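Side-chain contact in MHC class I protein (Ginglymostoma cirratum, PDB 6LUP), which binds a peptide in the groove of its alpha1/alpha2 domain and probably presents it to T cells: residues Pro19-Val24 against Gly67-Gly72. Numbering follows the deposited sequence.
Sequences PEFVAV and GWEPWG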
ATOM      1  N   PRO A  19      13.115  -4.160  -9.614  1.00 58.32           N
ATOM      2  CA  PRO A  19      12.890  -4.175 -11.061  1.00 56.27           C
ATOM      3  C   PRO A  19      12.652  -2.764 -11.587  1.00 54.66           C
ATOM      4  O   PRO A  19      12.038  -1.948 -10.900  1.00 54.62           O
ATOM      5  CB  PRO A  19      11.615  -5.010 -11.208  1.00 54.95           C
ATOM      6  CG  PRO A  19      11.610  -5.900 -10.017  1.00 55.53           C
ATOM      7  CD  PRO A  19      12.199  -5.077  -8.908  1.00 56.70           C
ATOM      8  N   GLU A  20      13.137  -2.487 -12.795  1.00 53.65           N
ATOM      9  CA  GLU A  20      13.060  -1.144 -13.391  1.00 52.51           C
ATOM     10  C   GLU A  20      11.630  -0.610 -13.554  1.00 49.46           C
ATOM     11  O   GLU A  20      11.412   0.607 -13.610  1.00 48.28           O
ATOM     12  CB  GLU A  20      13.780  -1.122 -14.739  1.00 54.29           C
ATOM     13  CG  GLU A  20      15.271  -1.405 -14.658  1.00 57.54           C
ATOM     14  CD  GLU A  20      15.951  -1.297 -16.007  1.00 59.43           C
ATOM     15  OE1 GLU A  20      16.542  -2.301 -16.456  1.00 61.46           O
ATOM     16  OE2 GLU A  20      15.887  -0.214 -16.628  1.00 59.51           O
ATOM     17  N   PHE A  21      10.673  -1.533 -13.643  1.00 46.69           N
ATOM     18  CA  PHE A  21       9.263  -1.206 -13.721  1.00 43.49           C
ATOM     19  C   PHE A  21       8.461  -2.214 -12.915  1.00 42.18           C
ATOM     20  O   PHE A  21       8.642  -3.422 -13.053  1.00 42.32           O
ATOM     21  CB  PHE A  21       8.795  -1.198 -15.176  1.00 42.87           C
ATOM     22  CG  PHE A  21       7.338  -0.852 -15.351  1.00 41.54           C
ATOM     23  CD1 PHE A  21       6.763   0.207 -14.649  1.00 41.12           C
ATOM     24  CD2 PHE A  21       6.545  -1.574 -16.239  1.00 40.46           C
ATOM     25  CE1 PHE A  21       5.425   0.527 -14.817  1.00 40.25           C
ATOM     26  CE2 PHE A  21       5.209  -1.255 -16.418  1.00 39.60           C
ATOM     27  CZ  PHE A  21       4.648  -0.203 -15.707  1.00 39.81           C
ATOM     28  N   VAL A  22       7.584  -1.698 -12.064  1.00 40.80           N
ATOM     29  CA  VAL A  22       6.642  -2.520 -11.315  1.00 39.19           C
ATOM     30  C   VAL A  22       5.302  -1.800 -11.204  1.00 37.74           C
ATOM     31  O   VAL A  22       5.233  -0.638 -10.794  1.00 37.83           O
ATOM     32  CB  VAL A  22       7.191  -2.942  -9.930  1.00 39.74           C
ATOM     33  CG1 VAL A  22       7.815  -1.759  -9.207  1.00 40.69           C
ATOM     34  CG2 VAL A  22       6.102  -3.585  -9.082  1.00 39.12           C
ATOM     35  N   ALA A  23       4.245  -2.500 -11.602  1.00 36.31           N
ATOM     36  CA  ALA A  23       2.890  -1.992 -11.491  1.00 34.77           C
ATOM     37  C   ALA A  23       2.027  -2.949 -10.689  1.00 34.24           C
ATOM     38  O   ALA A  23       2.214  -4.169 -10.739  1.00 34.63           O
ATOM     39  CB  ALA A  23       2.295  -1.770 -12.868  1.00 34.25           C
ATOM     40  N   VAL A  24       1.086  -2.388  -9.942  1.00 33.52           N
ATOM     41  CA  VAL A  24       0.151  -3.179  -9.151  1.00 32.99           C
ATOM     42  C   VAL A  24      -1.266  -2.665  -9.351  1.00 32.35           C
ATOM     43  O   VAL A  24      -1.468  -1.467  -9.545  1.00 32.36           O
ATOM     44  CB  VAL A  24       0.500  -3.155  -7.645  1.00 33.23           C
ATOM     45  CG1 VAL A  24       1.745  -3.982  -7.375  1.00 33.54           C
ATOM     46  CG2 VAL A  24       0.675  -1.726  -7.144  1.00 33.15           C
ATOM     47  N   GLY A  67       3.546  -1.706 -23.120  1.00 35.39           N
ATOM     48  CA  GLY A  67       3.614  -0.361 -23.683  1.00 35.60           C
ATOM     49  C   GLY A  67       4.057   0.656 -22.645  1.00 36.31           C
ATOM     50  O   GLY A  67       4.813   1.584 -22.952  1.00 36.88           O
ATOM     51  N   TRP A  68       3.588   0.479 -21.409  1.00 36.15           N
ATOM     52  CA  TRP A  68       3.938   1.382 -20.313  1.00 36.50           C
ATOM     53  C   TRP A  68       5.403   1.254 -19.897  1.00 37.56           C
ATOM     54  O   TRP A  68       6.010   2.229 -19.462  1.00 38.04           O
ATOM     55  CB  TRP A  68       3.045   1.135 -19.090  1.00 35.57           C
ATOM     56  CG  TRP A  68       1.654   1.708 -19.180  1.00 35.04           C
ATOM     57  CD1 TRP A  68       0.485   1.007 -19.275  1.00 34.67           C
ATOM     58  CD2 TRP A  68       1.285   3.096 -19.159  1.00 35.04           C
ATOM     59  NE1 TRP A  68      -0.589   1.870 -19.324  1.00 34.35           N
ATOM     60  CE2 TRP A  68      -0.126   3.157 -19.255  1.00 34.61           C
ATOM     61  CE3 TRP A  68       2.006   4.291 -19.078  1.00 35.63           C
ATOM     62  CZ2 TRP A  68      -0.828   4.362 -19.265  1.00 34.71           C
ATOM     63  CZ3 TRP A  68       1.308   5.494 -19.095  1.00 35.91           C
ATOM     64  CH2 TRP A  68      -0.096   5.518 -19.186  1.00 35.52           C
ATOM     65  N   GLU A  69       5.959   0.050 -20.035  1.00 38.39           N
ATOM     66  CA  GLU A  69       7.302  -0.263 -19.525  1.00 40.04           C
ATOM     67  C   GLU A  69       8.419   0.622 -20.098  1.00 41.37           C
ATOM     68  O   GLU A  69       9.155   1.251 -19.328  1.00 42.42           O
ATOM     69  CB  GLU A  69       7.628  -1.751 -19.703  1.00 40.41           C
ATOM     70  CG  GLU A  69       9.002  -2.143 -19.175  1.00 42.01           C
ATOM     71  CD  GLU A  69       9.351  -3.603 -19.417  1.00 42.75           C
ATOM     72  OE1 GLU A  69       8.433  -4.447 -19.543  1.00 42.26           O
ATOM     73  OE2 GLU A  69      10.560  -3.911 -19.473  1.00 44.26           O
ATOM     74  N   PRO A  70       8.563   0.672 -21.439  1.00 41.60           N
ATOM     75  CA  PRO A  70       9.580   1.568 -21.994  1.00 42.76           C
ATOM     76  C   PRO A  70       9.256   3.046 -21.755  1.00 43.29           C
ATOM     77  O   PRO A  70      10.171   3.839 -21.507  1.00 44.71           O
ATOM     78  CB  PRO A  70       9.563   1.242 -23.494  1.00 42.40           C
ATOM     79  CG  PRO A  70       8.247   0.584 -23.740  1.00 41.21           C
ATOM     80  CD  PRO A  70       7.953  -0.168 -22.485  1.00 40.80           C
ATOM     81  N   TRP A  71       7.969   3.394 -21.809  1.00 42.49           N
ATOM     82  CA  TRP A  71       7.507   4.777 -21.675  1.00 42.84           C
ATOM     83  C   TRP A  71       8.133   5.484 -20.470  1.00 44.48           C
ATOM     84  O   TRP A  71       8.786   6.521 -20.615  1.00 45.45           O
ATOM     85  CB  TRP A  71       5.980   4.817 -21.587  1.00 41.18           C
ATOM     86  CG  TRP A  71       5.388   6.203 -21.452  1.00 41.00           C
ATOM     87  CD1 TRP A  71       5.223   7.127 -22.444  1.00 41.33           C
ATOM     88  CD2 TRP A  71       4.868   6.802 -20.257  1.00 40.61           C
ATOM     89  NE1 TRP A  71       4.636   8.266 -21.943  1.00 41.19           N
ATOM     90  CE2 TRP A  71       4.408   8.093 -20.603  1.00 40.89           C
ATOM     91  CE3 TRP A  71       4.751   6.375 -18.930  1.00 40.32           C
ATOM     92  CZ2 TRP A  71       3.843   8.965 -19.669  1.00 41.24           C
ATOM     93  CZ3 TRP A  71       4.184   7.244 -17.997  1.00 40.71           C
ATOM     94  CH2 TRP A  71       3.739   8.525 -18.375  1.00 41.06           C
ATOM     95  N   GLY A  72       7.941   4.901 -19.291  1.00 44.77           N
ATOM     96  CA  GLY A  72       8.455   5.472 -18.055  1.00 46.68           C
ATOM     97  C   GLY A  72       9.969   5.552 -17.985  1.00 49.04           C
ATOM     98  O   GLY A  72      10.510   6.499 -17.417  1.00 49.53           O
TER
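Glu69 OE1 is hydrogen-bonded to Tyr35 OH and OE2 has a long, weak ion pair with Lys40, while the carbon part of this side chain packs on Phe21. No hydrogen bond joins Pro19-Val24 to Gly67-Gly72; the contact is apolar. Phe21 is buried and turned toward the helix. Phe21 CG is anti to the backbone N (chi1 -179°), which carries the ring across to the helix backbone. The CD2-CE2 bond of the ring does most of the touching: Phe21 CD2 is 3.6 Å from both CA and CB of Glu69. Glu69 CG continues along the ring, 3.9 Å from Phe21 CD2. The carboxylate plane is tilted 34° from the phenyl plane. The ring tip, Phe21 CZ, lies 4.0 Å from Trp68 CB. Beyond CB the indole turns away from Phe21. Trp68 CZ3 sits 3.5 Å above the Trp71 ring, offset toward its rim. Both indoles lead to the bound peptide, and NE1 of each is hydrogen-bonded to the peptide backbone. Trp11 stacks on Phe21 and meets Trp71 edge-to-face. The contact thus joins strand 21-27 of the groove floor to helix 55-82 of its wall, the helix-on-sheet packing of the MHC class I peptide-binding platform.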